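Local coordinates for putative uncharacterized protein TTHB071 (Thermus thermophilus, PDB 3AYV) that is of unknown function but binds zinc ions at the mouth of a xylose isomerase-like TIM barrel and may take part in protection against oxidative stress, at residues V94-I99 / E136-P141; R132-N137 / A182-H187; L157-D162 / G176-L181. All blocks are in the same frame, centred on the assembly; numbering follows the deposited sequence.

Overall arrangement
All three contacts are largely buried and belong to one parallel TIM barrel, but they lie in different layers of it. Contact 1 joins adjacent strands 92-96 and 132-136 at the zinc-bearing mouth, and its chemistry is mainly polar: metal ligands, hydrogen-bonded loop side chains and waters. Contact 2 spans the barrel interior from strand 132-136 to strand 185-188, passing from zinc ligands through apolar packing to a partly exposed salt bridge. It shares Glu136 with contact 1. Contact 3 faces outward, where strand 158-162, which lies between those of contact 2, packs its aromatic rings against residues 176-181. That packing is apolar, yet Asp162 at the strand's end brings contact 3 to a zinc ion of the other two.

Contact 1 of 3, residues V94-I99 / E136-P141; sequences VFHSGI and ENSHEP. With ZN (zinc ion), chain E; ZN (zinc ion), chain F.
His96 and Glu136 meet on a zinc ion at the mouth of the TIM barrel, where neighbouring parallel strands 92-96 and 132-136 run out into loops. NE2 of His96 binds the metal at 2.4 Å, and Glu136 OE1 binds the same ion at 1.9 Å. The two side chains run side by side, the carboxylate turned almost square to the imidazole (87°) and OE1 lying in the ring plane at its edge. Glu136 OE2 reaches a second zinc at 2.1 Å, so this carboxylate bridges the two ions; His55 also binds the first, while Asp162, His187 and Glu223 bind the second. With CG anti to its backbone N (chi1 178°) and the chain extended beyond, Glu136 reaches both metals.

Behind the ligands, Val94 CG1 packs on Glu136 CB, and Glu136 N donates to Phe95 O at 2.8 Å. Ser138 CB sits over one face of the His96 ring, toward the rim. Further out, Ile99 CG2 packs on His139 CB (3.9 Å) and lies by the Glu140 carboxylate. Ser97 OG donates to Glu140 OE2 at 2.6 Å, on the anti side and 27° out of the carboxylate plane, and accepts from Ile99 N in an ST turn. Glu140 OE1 takes Ser138 N on its syn lone pair. One water accepts from Ser97 N and Ser138 OG and donates to Glu140 OE2 and, at 2.6 Å, Glu136 O.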
loop_
_atom_site.group_PDB
_atom_site.type_symbol
_atom_site.label_atom_id
_atom_site.label_comp_id
_atom_site.label_asym_id
_atom_site.label_seq_id
_atom_site.Cartn_x
_atom_site.Cartn_y
_atom_site.Cartn_z
ATOM N N VAL A 94 3.366 4.081 0.673
ATOM C CA VAL A 94 2.452 3.484 -0.311
ATOM C C VAL A 94 1.293 4.445 -0.530
ATOM O O VAL A 94 0.815 5.073 0.427
ATOM C CB VAL A 94 1.880 2.144 0.220
ATOM C CG1 VAL A 94 0.902 1.537 -0.794
ATOM C CG2 VAL A 94 3.024 1.139 0.508
ATOM N N PHE A 95 0.819 4.540 -1.782
ATOM C CA PHE A 95 -0.292 5.444 -2.088
ATOM C C PHE A 95 -1.129 4.822 -3.214
ATOM O O PHE A 95 -0.684 3.883 -3.910
ATOM C CB PHE A 95 0.219 6.862 -2.452
ATOM C CG PHE A 95 0.814 6.942 -3.834
ATOM C CD1 PHE A 95 2.127 6.527 -4.058
ATOM C CD2 PHE A 95 0.062 7.418 -4.913
ATOM C CE1 PHE A 95 2.677 6.556 -5.334
ATOM C CE2 PHE A 95 0.607 7.463 -6.210
ATOM C CZ PHE A 95 1.922 7.032 -6.416
ATOM N N HIS A 96 -2.366 5.303 -3.353
ATOM C CA HIS A 96 -3.265 4.830 -4.414
ATOM C C HIS A 96 -3.255 5.793 -5.591
ATOM O O HIS A 96 -2.904 6.961 -5.418
ATOM C CB HIS A 96 -4.716 4.827 -3.892
ATOM C CG HIS A 96 -4.979 3.805 -2.836
ATOM N ND1 HIS A 96 -6.242 3.599 -2.319
ATOM C CD2 HIS A 96 -4.171 2.917 -2.215
ATOM C CE1 HIS A 96 -6.194 2.645 -1.405
ATOM N NE2 HIS A 96 -4.949 2.225 -1.315
ATOM N N SER A 97 -3.699 5.338 -6.770
ATOM C CA SER A 97 -3.714 6.240 -7.953
ATOM C C SER A 97 -4.773 7.351 -7.905
ATOM O O SER A 97 -4.662 8.350 -8.640
ATOM C CB SER A 97 -3.869 5.437 -9.256
ATOM O OG SER A 97 -5.232 5.044 -9.439
ATOM N N GLY A 98 -5.804 7.166 -7.090
ATOM C CA GLY A 98 -6.887 8.146 -7.032
ATOM C C GLY A 98 -8.028 7.817 -8.001
ATOM O O GLY A 98 -9.076 8.481 -7.982
ATOM N N ILE A 99 -7.843 6.785 -8.821
ATOM C CA ILE A 99 -8.869 6.439 -9.838
ATOM C C ILE A 99 -10.202 6.056 -9.133
ATOM O O ILE A 99 -10.183 5.316 -8.145
ATOM C CB ILE A 99 -8.371 5.353 -10.806
ATOM C CG1 ILE A 99 -9.280 5.305 -12.056
ATOM C CG2 ILE A 99 -8.318 3.934 -10.106
ATOM C CD1 ILE A 99 -8.879 4.214 -13.098
ATOM N N GLU A 136 0.042 1.511 -5.299
ATOM C CA GLU A 136 -0.719 0.274 -5.036
ATOM C C GLU A 136 -1.928 0.218 -5.977
ATOM O O GLU A 136 -2.533 1.267 -6.247
ATOM C CB GLU A 136 -1.187 0.304 -3.578
ATOM C CG GLU A 136 -2.019 -0.854 -3.156
ATOM C CD GLU A 136 -2.743 -0.613 -1.842
ATOM O OE1 GLU A 136 -2.426 0.324 -1.097
ATOM O OE2 GLU A 136 -3.648 -1.386 -1.541
ATOM N N ASN A 137 -2.260 -0.968 -6.511
ATOM C CA ASN A 137 -3.490 -1.071 -7.313
ATOM C C ASN A 137 -4.699 -0.972 -6.373
ATOM O O ASN A 137 -4.679 -1.517 -5.259
ATOM C CB ASN A 137 -3.558 -2.386 -8.114
ATOM C CG ASN A 137 -3.471 -3.636 -7.226
ATOM O OD1 ASN A 137 -2.463 -3.859 -6.558
ATOM N ND2 ASN A 137 -4.549 -4.449 -7.211
ATOM N N SER A 138 -5.743 -0.306 -6.858
ATOM C CA SER A 138 -6.992 -0.151 -6.135
ATOM C C SER A 138 -8.153 -0.523 -7.063
ATOM O O SER A 138 -8.512 -1.702 -7.140
ATOM C CB SER A 138 -7.104 1.265 -5.537
ATOM O OG SER A 138 -6.975 2.276 -6.536
ATOM N N HIS A 139 -8.638 0.432 -7.855
ATOM C CA HIS A 139 -9.793 0.242 -8.714
ATOM C C HIS A 139 -9.477 0.144 -10.197
ATOM O O HIS A 139 -10.408 0.095 -10.996
ATOM C CB HIS A 139 -10.837 1.369 -8.472
ATOM C CG HIS A 139 -11.347 1.387 -7.070
ATOM N ND1 HIS A 139 -12.369 0.567 -6.643
ATOM C CD2 HIS A 139 -10.925 2.070 -5.976
ATOM C CE1 HIS A 139 -12.575 0.763 -5.351
ATOM N NE2 HIS A 139 -11.709 1.670 -4.922
ATOM N N GLU A 140 -8.186 0.087 -10.571
ATOM C CA GLU A 140 -7.838 0.009 -11.998
ATOM C C GLU A 140 -8.374 -1.310 -12.540
ATOM O O GLU A 140 -8.251 -2.342 -11.881
ATOM C CB GLU A 140 -6.315 0.099 -12.257
ATOM C CG GLU A 140 -5.662 1.427 -11.810
ATOM C CD GLU A 140 -5.386 1.476 -10.314
ATOM O OE1 GLU A 140 -5.625 0.482 -9.595
ATOM O OE2 GLU A 140 -4.938 2.541 -9.838
ATOM N N PRO A 141 -9.011 -1.264 -13.714
ATOM C CA PRO A 141 -9.551 -2.542 -14.207
ATOM C C PRO A 141 -8.482 -3.564 -14.647
ATOM O O PRO A 141 -8.751 -4.766 -14.590
ATOM C CB PRO A 141 -10.503 -2.130 -15.345
ATOM C CG PRO A 141 -10.172 -0.698 -15.689
ATOM C CD PRO A 141 -9.550 -0.086 -14.426
HETATM ZN ZN ZN E . -3.878 0.662 0.141
HETATM ZN ZN ZN F . -3.786 -2.780 0.046
HETATM O O HOH W 1 -4.479 2.623 -7.224
HETATM O O HOH W 2 -7.717 4.934 -6.161
HETATM O O HOH W 3 -3.879 -0.817 1.636
HETATM O O HOH W 4 -6.106 0.701 1.181
HETATM O O HOH W 5 -5.833 -2.739 1.336
#

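Contact 2 of 3, residues R132-N137 / A182-H187; sequences RLLLEN and APEHLH. With ZN (zinc ion), chain F; ZN (zinc ion), chain E.
Arg132 and Glu184 form the charged end of this contact, a salt bridge gripped side-on by two nitrogens. NE of Arg132 donates to Glu184 OE1 at 2.8 Å, and NH2 of Arg132 donates to Glu184 OE2 at 2.9 Å. The arginine chain bends at chi2 (64°), which turns CD out of the extended line and toward Glu184. The guanidinium and carboxylate are nearly coplanar, 19° apart. The NH2 bond is almost straight and uses the syn lone pair of OE2, whereas NE meets OE1 on the syn side but 26° out of the carboxylate plane. The third nitrogen, NH1, bonds to Gly155 O, which probably limits rotation of the guanidinium.

Apolar packing comes next along the strand. Leu134 spreads its two methyls over two residues: CD2 lies against the Glu184 carboxylate, 3.5 Å from OE1, and CD1 makes a CH-pi contact over a face of the His185 ring, 3.7 Å from its centroid and shifted toward the rim near CG.

Strands 132-136 and 185-188 are not neighbours in the TIM barrel; strand 158-162 runs between them, and the side chains of Leu134, Glu136, His185 and His187 meet across the barrel interior.

Metal binding takes over at the far end of the strands. ND1 of His187 binds, at 2.4 Å, the zinc that Glu136 OE2 also holds, and the two ligand atoms stand 3.3 Å apart without a hydrogen bond. His187 NE2 is hydrogen-bonded to Glu27 OE1, a second-shell residue that probably helps set the ring's orientation.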
loop_
_atom_site.group_PDB
_atom_site.type_symbol
_atom_site.label_atom_id
_atom_site.label_comp_id
_atom_site.label_asym_id
_atom_site.label_seq_id
_atom_site.Cartn_x
_atom_site.Cartn_y
_atom_site.Cartn_z
ATOM N N ARG A 132 11.255 5.394 -0.458
ATOM C CA ARG A 132 10.880 4.738 -1.710
ATOM C C ARG A 132 9.350 4.821 -1.882
ATOM O O ARG A 132 8.620 4.395 -0.990
ATOM C CB ARG A 132 11.303 3.270 -1.650
ATOM C CG ARG A 132 10.818 2.372 -2.793
ATOM C CD ARG A 132 11.398 2.807 -4.156
ATOM N NE ARG A 132 11.159 1.798 -5.186
ATOM C CZ ARG A 132 11.456 1.968 -6.472
ATOM N NH1 ARG A 132 12.013 3.105 -6.863
ATOM N NH2 ARG A 132 11.195 1.010 -7.369
ATOM N N LEU A 133 8.889 5.373 -3.012
ATOM C CA LEU A 133 7.443 5.609 -3.233
ATOM C C LEU A 133 6.854 4.443 -3.986
ATOM O O LEU A 133 7.418 3.993 -4.984
ATOM C CB LEU A 133 7.231 6.886 -4.052
ATOM C CG LEU A 133 5.861 7.544 -4.100
ATOM C CD1 LEU A 133 5.398 7.982 -2.686
ATOM C CD2 LEU A 133 5.840 8.746 -5.048
ATOM N N LEU A 134 5.705 3.950 -3.522
ATOM C CA LEU A 134 5.110 2.762 -4.136
ATOM C C LEU A 134 3.661 3.036 -4.458
ATOM O O LEU A 134 2.904 3.442 -3.593
ATOM C CB LEU A 134 5.165 1.543 -3.202
ATOM C CG LEU A 134 6.549 1.193 -2.653
ATOM C CD1 LEU A 134 6.403 0.210 -1.503
ATOM C CD2 LEU A 134 7.394 0.610 -3.795
ATOM N N LEU A 135 3.285 2.775 -5.702
ATOM C CA LEU A 135 1.882 2.873 -6.118
ATOM C C LEU A 135 1.194 1.524 -5.985
ATOM O O LEU A 135 1.680 0.514 -6.504
ATOM C CB LEU A 135 1.845 3.362 -7.590
ATOM C CG LEU A 135 0.508 3.438 -8.346
ATOM C CD1 LEU A 135 -0.485 4.286 -7.552
ATOM C CD2 LEU A 135 0.785 4.023 -9.707
ATOM N N GLU A 136 0.042 1.511 -5.299
ATOM C CA GLU A 136 -0.719 0.274 -5.036
ATOM C C GLU A 136 -1.928 0.218 -5.977
ATOM O O GLU A 136 -2.533 1.267 -6.247
ATOM C CB GLU A 136 -1.187 0.304 -3.578
ATOM C CG GLU A 136 -2.019 -0.854 -3.156
ATOM C CD GLU A 136 -2.743 -0.613 -1.842
ATOM O OE1 GLU A 136 -2.426 0.324 -1.097
ATOM O OE2 GLU A 136 -3.648 -1.386 -1.541
ATOM N N ASN A 137 -2.260 -0.968 -6.511
ATOM C CA ASN A 137 -3.490 -1.071 -7.313
ATOM C C ASN A 137 -4.699 -0.972 -6.373
ATOM O O ASN A 137 -4.679 -1.517 -5.259
ATOM C CB ASN A 137 -3.558 -2.386 -8.114
ATOM C CG ASN A 137 -3.471 -3.636 -7.226
ATOM O OD1 ASN A 137 -2.463 -3.859 -6.558
ATOM N ND2 ASN A 137 -4.549 -4.449 -7.211
ATOM N N ALA A 182 5.939 -6.640 -11.497
ATOM C CA ALA A 182 7.101 -6.812 -10.630
ATOM C C ALA A 182 6.960 -6.072 -9.282
ATOM O O ALA A 182 7.808 -5.261 -8.903
ATOM C CB ALA A 182 8.430 -6.443 -11.400
ATOM N N PRO A 183 5.884 -6.379 -8.522
ATOM C CA PRO A 183 5.734 -5.715 -7.222
ATOM C C PRO A 183 6.910 -5.968 -6.284
ATOM O O PRO A 183 7.335 -7.126 -6.115
ATOM C CB PRO A 183 4.450 -6.348 -6.635
ATOM C CG PRO A 183 4.289 -7.652 -7.353
ATOM C CD PRO A 183 4.861 -7.421 -8.753
ATOM N N GLU A 184 7.411 -4.914 -5.664
ATOM C CA GLU A 184 8.449 -5.077 -4.676
ATOM C C GLU A 184 7.876 -5.156 -3.266
ATOM O O GLU A 184 8.613 -5.393 -2.310
ATOM C CB GLU A 184 9.526 -3.987 -4.818
ATOM C CG GLU A 184 9.095 -2.586 -4.437
ATOM C CD GLU A 184 10.007 -1.524 -5.020
ATOM O OE1 GLU A 184 10.611 -0.795 -4.219
ATOM O OE2 GLU A 184 10.099 -1.414 -6.264
ATOM N N HIS A 185 6.546 -5.009 -3.162
ATOM C CA HIS A 185 5.858 -4.807 -1.890
ATOM C C HIS A 185 4.518 -5.475 -2.089
ATOM O O HIS A 185 3.869 -5.285 -3.129
ATOM C CB HIS A 185 5.649 -3.308 -1.671
ATOM C CG HIS A 185 5.621 -2.878 -0.244
ATOM N ND1 HIS A 185 4.468 -2.448 0.379
ATOM C CD2 HIS A 185 6.609 -2.754 0.670
ATOM C CE1 HIS A 185 4.748 -2.072 1.615
ATOM N NE2 HIS A 185 6.042 -2.267 1.820
ATOM N N LEU A 186 4.110 -6.300 -1.132
ATOM C CA LEU A 186 2.830 -6.990 -1.270
ATOM C C LEU A 186 1.928 -6.692 -0.108
ATOM O O LEU A 186 2.366 -6.699 1.051
ATOM C CB LEU A 186 3.007 -8.507 -1.450
ATOM C CG LEU A 186 3.478 -8.795 -2.879
ATOM C CD1 LEU A 186 4.987 -8.981 -2.897
ATOM C CD2 LEU A 186 2.723 -9.961 -3.546
ATOM N N HIS A 187 0.678 -6.374 -0.434
ATOM C CA HIS A 187 -0.362 -6.209 0.569
ATOM C C HIS A 187 -1.149 -7.499 0.616
ATOM O O HIS A 187 -1.771 -7.892 -0.372
ATOM C CB HIS A 187 -1.256 -5.023 0.211
ATOM C CG HIS A 187 -0.721 -3.710 0.681
ATOM N ND1 HIS A 187 -1.436 -2.539 0.572
ATOM C CD2 HIS A 187 0.444 -3.381 1.293
ATOM C CE1 HIS A 187 -0.720 -1.535 1.055
ATOM N NE2 HIS A 187 0.419 -2.021 1.512
HETATM ZN ZN ZN F . -3.786 -2.780 0.046
HETATM ZN ZN ZN E . -3.878 0.662 0.141
HETATM O O HOH W 3 -3.879 -0.817 1.636
HETATM O O HOH W 4 -6.106 0.701 1.181
HETATM O O HOH W 5 -5.833 -2.739 1.336
#

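Contact 3 of 3, residues L157-D162 / G176-L181; sequences LGFCFD and GPWLAL. With ZN (zinc ion), chain F.
Phe161 and Trp178 make the tight part of this contact. CE1 of Phe161 comes within 3.3 Å of Trp178 CB and also touches CG. The planes of the phenyl ring and the indole's five-membered ring differ by only 14°, but the ring centres are 5.3 Å apart and little of one lies over the other. Phe159 packs closely too. Leu181 CD1 sits over the centre of one face of its ring, 3.9 Å from the centroid, in a CH-pi contact, and Leu181 CB approaches Phe159 CD2 at 3.6 Å.

The rings point outward from strand 158-162 of the TIM barrel to meet residues 176-181, part of the beta-alpha-beta crossover leading into strand 185-188. With CG anti to the backbone N (chi1 176°), the Phe161 ring reaches Trp178. At the strand's end Asp162 OD2 binds, at 2.1 Å, the zinc shared with Glu136, and OD1 caps His165 N.

Toward solvent the packing thins: partly exposed Leu179 brings only CD2 to Phe161 CD2, at 3.8 Å. An alanine in place of Phe161 would probably open a gap beside Trp178 CB and leave Leu179 CD2 without the ring it touches. Trp178 NE1 is hydrogen-bonded to Thr172 O.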
loop_
_atom_site.group_PDB
_atom_site.type_symbol
_atom_site.label_atom_id
_atom_site.label_comp_id
_atom_site.label_asym_id
_atom_site.label_seq_id
_atom_site.Cartn_x
_atom_site.Cartn_y
_atom_site.Cartn_z
ATOM N N LEU A 157 9.635 4.917 -9.280
ATOM C CA LEU A 157 8.348 4.577 -8.651
ATOM C C LEU A 157 8.181 3.068 -8.635
ATOM O O LEU A 157 8.314 2.407 -9.673
ATOM C CB LEU A 157 7.218 5.217 -9.448
ATOM C CG LEU A 157 5.803 5.013 -8.944
ATOM C CD1 LEU A 157 5.671 5.661 -7.554
ATOM C CD2 LEU A 157 4.839 5.622 -9.981
ATOM N N GLY A 158 7.886 2.511 -7.467
ATOM C CA GLY A 158 7.684 1.071 -7.387
ATOM C C GLY A 158 6.193 0.740 -7.371
ATOM O O GLY A 158 5.353 1.647 -7.357
ATOM N N PHE A 159 5.897 -0.562 -7.339
ATOM C CA PHE A 159 4.539 -1.092 -7.360
ATOM C C PHE A 159 4.274 -1.966 -6.122
ATOM O O PHE A 159 5.117 -2.789 -5.734
ATOM C CB PHE A 159 4.323 -1.895 -8.649
ATOM C CG PHE A 159 2.971 -2.583 -8.720
ATOM C CD1 PHE A 159 1.793 -1.842 -8.589
ATOM C CD2 PHE A 159 2.883 -3.970 -8.899
ATOM C CE1 PHE A 159 0.528 -2.470 -8.621
ATOM C CE2 PHE A 159 1.630 -4.604 -8.967
ATOM C CZ PHE A 159 0.451 -3.848 -8.820
ATOM N N CYS A 160 3.125 -1.741 -5.484
ATOM C CA CYS A 160 2.645 -2.569 -4.387
ATOM C C CYS A 160 1.406 -3.318 -4.889
ATOM O O CYS A 160 0.422 -2.686 -5.291
ATOM C CB CYS A 160 2.282 -1.680 -3.184
ATOM S SG CYS A 160 1.463 -2.637 -1.848
ATOM N N PHE A 161 1.443 -4.650 -4.865
ATOM C CA PHE A 161 0.322 -5.445 -5.344
ATOM C C PHE A 161 -0.570 -5.852 -4.183
ATOM O O PHE A 161 -0.116 -6.485 -3.218
ATOM C CB PHE A 161 0.804 -6.711 -6.076
ATOM C CG PHE A 161 -0.313 -7.648 -6.531
ATOM C CD1 PHE A 161 -1.451 -7.169 -7.183
ATOM C CD2 PHE A 161 -0.213 -9.028 -6.295
ATOM C CE1 PHE A 161 -2.451 -8.052 -7.596
ATOM C CE2 PHE A 161 -1.185 -9.914 -6.724
ATOM C CZ PHE A 161 -2.323 -9.427 -7.374
ATOM N N ASP A 162 -1.850 -5.519 -4.325
ATOM C CA ASP A 162 -2.882 -5.970 -3.432
ATOM C C ASP A 162 -3.813 -6.884 -4.194
ATOM O O ASP A 162 -4.610 -6.410 -5.003
ATOM C CB ASP A 162 -3.658 -4.768 -2.892
ATOM C CG ASP A 162 -4.641 -5.166 -1.796
ATOM O OD1 ASP A 162 -5.491 -6.049 -1.998
ATOM O OD2 ASP A 162 -4.550 -4.609 -0.707
ATOM N N GLY A 176 -1.809 -13.072 -11.956
ATOM C CA GLY A 176 -0.754 -13.113 -13.008
ATOM C C GLY A 176 -0.389 -11.790 -13.677
ATOM O O GLY A 176 0.757 -11.338 -13.613
ATOM N N PRO A 177 -1.361 -11.155 -14.341
ATOM C CA PRO A 177 -1.099 -9.893 -15.045
ATOM C C PRO A 177 -0.540 -8.799 -14.119
ATOM O O PRO A 177 0.274 -7.963 -14.559
ATOM C CB PRO A 177 -2.488 -9.521 -15.589
ATOM C CG PRO A 177 -3.138 -10.861 -15.832
ATOM C CD PRO A 177 -2.687 -11.711 -14.669
ATOM N N TRP A 178 -0.976 -8.800 -12.852
ATOM C CA TRP A 178 -0.509 -7.817 -11.880
ATOM C C TRP A 178 0.895 -8.124 -11.401
ATOM O O TRP A 178 1.732 -7.225 -11.254
ATOM C CB TRP A 178 -1.456 -7.711 -10.678
ATOM C CG TRP A 178 -2.877 -7.409 -11.053
ATOM C CD1 TRP A 178 -3.874 -8.335 -11.252
ATOM C CD2 TRP A 178 -3.482 -6.121 -11.241
ATOM N NE1 TRP A 178 -5.055 -7.705 -11.582
ATOM C CE2 TRP A 178 -4.848 -6.348 -11.583
ATOM C CE3 TRP A 178 -3.012 -4.792 -11.156
ATOM C CZ2 TRP A 178 -5.750 -5.303 -11.849
ATOM C CZ3 TRP A 178 -3.913 -3.739 -11.444
ATOM C CH2 TRP A 178 -5.276 -4.014 -11.772
ATOM N N LEU A 179 1.151 -9.397 -11.137
ATOM C CA LEU A 179 2.505 -9.847 -10.792
ATOM C C LEU A 179 3.544 -9.497 -11.869
ATOM O O LEU A 179 4.717 -9.298 -11.557
ATOM C CB LEU A 179 2.479 -11.353 -10.558
ATOM C CG LEU A 179 1.709 -11.716 -9.277
ATOM C CD1 LEU A 179 1.502 -13.242 -9.139
ATOM C CD2 LEU A 179 2.401 -11.145 -8.063
ATOM N N ALA A 180 3.091 -9.418 -13.121
ATOM C CA ALA A 180 3.969 -9.046 -14.243
ATOM C C ALA A 180 4.537 -7.623 -14.120
ATOM O O ALA A 180 5.506 -7.267 -14.811
ATOM C CB ALA A 180 3.265 -9.262 -15.591
ATOM N N LEU A 181 3.960 -6.814 -13.229
ATOM C CA LEU A 181 4.455 -5.448 -12.985
ATOM C C LEU A 181 5.614 -5.453 -12.000
ATOM O O LEU A 181 6.149 -4.409 -11.642
ATOM C CB LEU A 181 3.336 -4.554 -12.439
ATOM C CG LEU A 181 2.178 -4.186 -13.370
ATOM C CD1 LEU A 181 1.176 -3.297 -12.614
ATOM C CD2 LEU A 181 2.675 -3.452 -14.608
HETATM ZN ZN ZN F . -3.786 -2.780 0.046
HETATM O O HOH W 3 -3.879 -0.817 1.636
HETATM O O HOH W 5 -5.833 -2.739 1.336
#